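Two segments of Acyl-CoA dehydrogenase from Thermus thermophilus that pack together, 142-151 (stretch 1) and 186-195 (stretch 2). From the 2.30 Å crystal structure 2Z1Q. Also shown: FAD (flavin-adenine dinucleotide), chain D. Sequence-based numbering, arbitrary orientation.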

# COMPACT_ATOMS: atom_id res chain seq x y z
N TRP B 142 13.42 -32.68 12.09
CA TRP B 142 12.87 -31.85 13.15
C TRP B 142 12.73 -30.39 12.71
O TRP B 142 13.68 -29.80 12.17
CB TRP B 142 13.75 -31.98 14.38
CG TRP B 142 13.33 -33.11 15.26
CD1 TRP B 142 12.70 -34.26 14.89
CD2 TRP B 142 13.49 -33.18 16.68
NE1 TRP B 142 12.45 -35.05 15.99
CE2 TRP B 142 12.93 -34.41 17.10
CE3 TRP B 142 14.06 -32.33 17.63
CZ2 TRP B 142 12.91 -34.80 18.44
CZ3 TRP B 142 14.04 -32.71 18.96
CH2 TRP B 142 13.47 -33.94 19.35
N ILE B 143 11.55 -29.82 12.93
CA ILE B 143 11.29 -28.43 12.57
C ILE B 143 11.45 -27.56 13.81
O ILE B 143 10.97 -27.91 14.89
CB ILE B 143 9.86 -28.27 12.01
CG1 ILE B 143 9.69 -29.16 10.77
CG2 ILE B 143 9.59 -26.81 11.62
CD1 ILE B 143 8.30 -29.19 10.22
N ALA B 144 12.12 -26.42 13.67
CA ALA B 144 12.33 -25.57 14.83
C ALA B 144 11.44 -24.32 14.85
O ALA B 144 10.97 -23.86 13.81
CB ALA B 144 13.82 -25.18 14.92
N ALA B 145 11.19 -23.80 16.05
CA ALA B 145 10.38 -22.60 16.24
C ALA B 145 11.10 -21.68 17.21
O ALA B 145 11.90 -22.12 18.05
CB ALA B 145 9.00 -22.97 16.79
N TYR B 146 10.80 -20.39 17.11
CA TYR B 146 11.43 -19.35 17.93
C TYR B 146 10.33 -18.63 18.71
O TYR B 146 9.43 -18.05 18.12
CB TYR B 146 12.12 -18.37 16.99
CG TYR B 146 13.02 -17.36 17.64
CD1 TYR B 146 14.25 -17.73 18.16
CD2 TYR B 146 12.67 -16.01 17.65
CE1 TYR B 146 15.13 -16.76 18.67
CE2 TYR B 146 13.52 -15.05 18.15
CZ TYR B 146 14.75 -15.43 18.66
OH TYR B 146 15.60 -14.46 19.14
N CYS B 147 10.43 -18.65 20.03
CA CYS B 147 9.42 -18.04 20.87
C CYS B 147 9.94 -16.89 21.72
O CYS B 147 10.37 -17.07 22.85
CB CYS B 147 8.78 -19.10 21.77
SG CYS B 147 7.78 -20.19 20.87
N LEU B 148 9.87 -15.70 21.15
CA LEU B 148 10.34 -14.51 21.82
C LEU B 148 9.21 -13.54 22.14
O LEU B 148 9.07 -13.10 23.27
CB LEU B 148 11.39 -13.83 20.94
CG LEU B 148 11.90 -12.48 21.45
CD1 LEU B 148 12.28 -12.62 22.90
CD2 LEU B 148 13.09 -12.02 20.62
N THR B 149 8.42 -13.21 21.12
CA THR B 149 7.32 -12.27 21.27
C THR B 149 6.22 -12.73 22.23
O THR B 149 5.92 -13.92 22.33
CB THR B 149 6.70 -11.97 19.88
OG1 THR B 149 7.67 -11.31 19.06
CG2 THR B 149 5.48 -11.07 20.02
N GLU B 150 5.62 -11.78 22.94
CA GLU B 150 4.54 -12.08 23.87
C GLU B 150 3.41 -11.07 23.64
O GLU B 150 3.62 -10.03 23.00
CB GLU B 150 5.03 -12.01 25.33
CG GLU B 150 6.18 -12.99 25.62
CD GLU B 150 6.54 -13.07 27.10
OE1 GLU B 150 5.83 -12.49 27.94
OE2 GLU B 150 7.54 -13.74 27.42
N PRO B 151 2.20 -11.36 24.14
CA PRO B 151 1.05 -10.46 23.97
C PRO B 151 1.39 -9.00 24.32
O PRO B 151 1.04 -8.08 23.57
CB PRO B 151 -0.01 -11.08 24.89
CG PRO B 151 0.30 -12.55 24.79
CD PRO B 151 1.81 -12.60 24.83
N GLY B 186 2.54 -25.02 14.90
CA GLY B 186 1.62 -26.11 14.66
C GLY B 186 2.26 -27.47 14.43
O GLY B 186 1.59 -28.49 14.58
N PHE B 187 3.55 -27.50 14.07
CA PHE B 187 4.24 -28.76 13.80
C PHE B 187 5.71 -28.79 14.23
O PHE B 187 6.40 -29.78 14.01
CB PHE B 187 4.14 -29.10 12.31
CG PHE B 187 4.33 -27.91 11.41
CD1 PHE B 187 3.26 -27.40 10.68
CD2 PHE B 187 5.57 -27.29 11.31
CE1 PHE B 187 3.42 -26.27 9.88
CE2 PHE B 187 5.74 -26.16 10.51
CZ PHE B 187 4.66 -25.65 9.80
N ALA B 188 6.19 -27.70 14.83
CA ALA B 188 7.57 -27.63 15.28
C ALA B 188 7.85 -28.64 16.38
O ALA B 188 7.04 -28.81 17.30
CB ALA B 188 7.89 -26.22 15.78
N HIS B 189 9.02 -29.28 16.30
CA HIS B 189 9.47 -30.27 17.28
C HIS B 189 10.32 -29.62 18.35
O HIS B 189 10.29 -30.02 19.52
CB HIS B 189 10.29 -31.36 16.60
CG HIS B 189 9.59 -32.00 15.44
ND1 HIS B 189 8.68 -33.02 15.60
CD2 HIS B 189 9.61 -31.71 14.12
CE1 HIS B 189 8.16 -33.33 14.43
NE2 HIS B 189 8.70 -32.55 13.51
N LEU B 190 11.12 -28.63 17.96
CA LEU B 190 11.99 -27.94 18.90
C LEU B 190 11.59 -26.48 19.05
O LEU B 190 11.28 -25.80 18.08
CB LEU B 190 13.44 -28.04 18.44
CG LEU B 190 14.50 -27.41 19.36
CD1 LEU B 190 14.49 -28.12 20.71
CD2 LEU B 190 15.87 -27.52 18.71
N PHE B 191 11.61 -25.99 20.29
CA PHE B 191 11.23 -24.60 20.57
C PHE B 191 12.29 -23.85 21.37
O PHE B 191 12.68 -24.28 22.46
CB PHE B 191 9.90 -24.56 21.36
CG PHE B 191 8.68 -24.86 20.55
CD1 PHE B 191 7.96 -23.82 19.96
CD2 PHE B 191 8.22 -26.16 20.38
CE1 PHE B 191 6.81 -24.07 19.22
CE2 PHE B 191 7.06 -26.43 19.64
CZ PHE B 191 6.35 -25.38 19.07
N THR B 192 12.74 -22.71 20.86
CA THR B 192 13.70 -21.89 21.60
C THR B 192 12.84 -20.81 22.29
O THR B 192 12.31 -19.92 21.63
CB THR B 192 14.77 -21.24 20.66
OG1 THR B 192 15.59 -22.27 20.10
CG2 THR B 192 15.66 -20.28 21.43
N VAL B 193 12.68 -20.91 23.61
CA VAL B 193 11.84 -19.97 24.34
C VAL B 193 12.61 -19.02 25.24
O VAL B 193 13.54 -19.44 25.94
CB VAL B 193 10.83 -20.72 25.21
CG1 VAL B 193 9.83 -19.75 25.85
CG2 VAL B 193 10.14 -21.76 24.37
N PHE B 194 12.22 -17.75 25.26
CA PHE B 194 12.90 -16.79 26.11
C PHE B 194 12.10 -16.50 27.38
O PHE B 194 10.88 -16.29 27.32
CB PHE B 194 13.18 -15.49 25.35
CG PHE B 194 14.17 -15.65 24.22
CD1 PHE B 194 13.83 -16.37 23.08
CD2 PHE B 194 15.44 -15.10 24.32
CE1 PHE B 194 14.75 -16.55 22.06
CE2 PHE B 194 16.37 -15.27 23.29
CZ PHE B 194 16.02 -15.99 22.15
N ALA B 195 12.79 -16.53 28.52
CA ALA B 195 12.17 -16.27 29.82
C ALA B 195 13.20 -15.67 30.76
O ALA B 195 14.41 -15.72 30.51
CB ALA B 195 11.62 -17.55 30.41
PA FAD D . 3.23 -3.08 18.17
O1A FAD D . 2.64 -3.90 17.14
O2A FAD D . 3.40 -3.54 19.69
O5B FAD D . 4.20 -1.95 17.68
C5B FAD D . 3.45 -0.85 17.18
C4B FAD D . 4.57 0.13 16.94
O4B FAD D . 5.90 -0.21 16.87
C3B FAD D . 4.33 1.44 16.04
O3B FAD D . 3.64 2.44 16.79
C2B FAD D . 5.88 1.68 15.82
O2B FAD D . 6.27 3.04 15.57
C1B FAD D . 6.16 1.11 17.18
N9A FAD D . 7.37 1.33 17.91
C8A FAD D . 7.87 0.38 18.76
N7A FAD D . 8.93 0.82 19.34
C5A FAD D . 9.20 2.06 18.89
C6A FAD D . 10.22 3.03 19.17
N6A FAD D . 11.22 2.72 20.07
N1A FAD D . 10.16 4.22 18.51
C2A FAD D . 9.19 4.51 17.66
N3A FAD D . 8.24 3.64 17.40
C4A FAD D . 8.18 2.42 17.97
N1 FAD D . 7.65 -13.75 16.91
C2 FAD D . 8.56 -14.67 17.29
O2 FAD D . 9.14 -14.50 18.35
N3 FAD D . 8.83 -15.78 16.56
C4 FAD D . 8.19 -16.06 15.37
O4 FAD D . 8.43 -17.05 14.73
C4X FAD D . 7.17 -15.09 14.90
N5 FAD D . 6.46 -15.27 13.77
C5X FAD D . 5.50 -14.39 13.39
C6 FAD D . 4.70 -14.63 12.21
C7 FAD D . 3.69 -13.73 11.87
C7M FAD D . 2.83 -14.00 10.64
C8 FAD D . 3.45 -12.56 12.66
C8M FAD D . 2.36 -11.57 12.33
C9 FAD D . 4.22 -12.32 13.78
C9A FAD D . 5.25 -13.23 14.18
N10 FAD D . 5.99 -12.98 15.35
C10 FAD D . 6.95 -13.89 15.77
C1' FAD D . 5.65 -11.78 16.08
C2' FAD D . 6.60 -10.59 15.86
O2' FAD D . 7.90 -10.87 16.37
C3' FAD D . 5.89 -9.52 16.62
O3' FAD D . 4.60 -9.32 15.98
C4' FAD D . 6.57 -8.18 16.63
O4' FAD D . 7.86 -8.19 17.26
C5' FAD D . 5.56 -7.36 17.36
O5' FAD D . 5.87 -6.07 17.48
P FAD D . 4.45 -5.54 18.00
O1P FAD D . 3.42 -6.02 17.04
O2P FAD D . 4.12 -6.13 19.48
O3P FAD D . 4.61 -3.91 17.94
O HOH W 1 14.33 -23.66 18.26

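Two strands run parallel, with Ala-145 to Cys-147 beside Phe-191 to Phe-194, and 828 Å² is buried between the stretches. Backbone hydrogen bonds set the register. Ala-145 N donates to Leu-190 O (2.9 Å), and Thr-192 N donates to Ala-145 O (3.0 Å). Cys-147 N then donates to Thr-192 O (2.8 Å), and Phe-194 N to Cys-147 O (3.1 Å). Ahead of these, Ile-143 O accepts from both His-189 N (2.8 Å) and Leu-190 N (3.2 Å).

Side chains alternate between the two faces. Ala-145, Cys-147, Phe-191 and Val-193 share one. Phe-191, m at chi1 (-75°), lays its ring beside Ala-145 and Cys-147. The small methyl of Ala-145 lets the ring come close, with CB 3.4 Å from Phe-191 CD1. Cys-147, also m, places SG at the edge of that ring, 3.7 Å from Phe-191 CD1. Ala-145 CB also meets Ala-188 CB at 3.6 Å.

Ala-144, Tyr-146, Leu-190 and Thr-192 occupy the other face. Tyr-146 is t at chi1, and the end of its side chain comes nearer the second stretch. Phe-194, m at chi1, turns its edge toward the Tyr-146 face; CE1 of Tyr-146 and CE1 of Phe-194 are 3.4 Å apart. Leu-148, t and p, brings CD1 into an off-centre CH-pi contact with the Phe-194 ring, 3.8 Å from Phe-194 CG. A water donates to Ala-145 O and accepts from Thr-192 OG1, satisfying the threonine hydroxyl in a buried site.

Near the start, His-189 (m) stacks offset on the five-membered ring of Trp-142 (m), with planes at 16°. Its CB lies over the same indole ring. His-189 NE2 is buried without a partner. Ile-143, m and t, extends CD1 to 3.5 Å from Phe-187 CD2, an apolar contact between buried side chains.

Stretch 1 also holds FAD: Tyr-146 O accepts from FAD N3 (2.8 Å), and Leu-148 N donates to FAD O2 (3.1 Å).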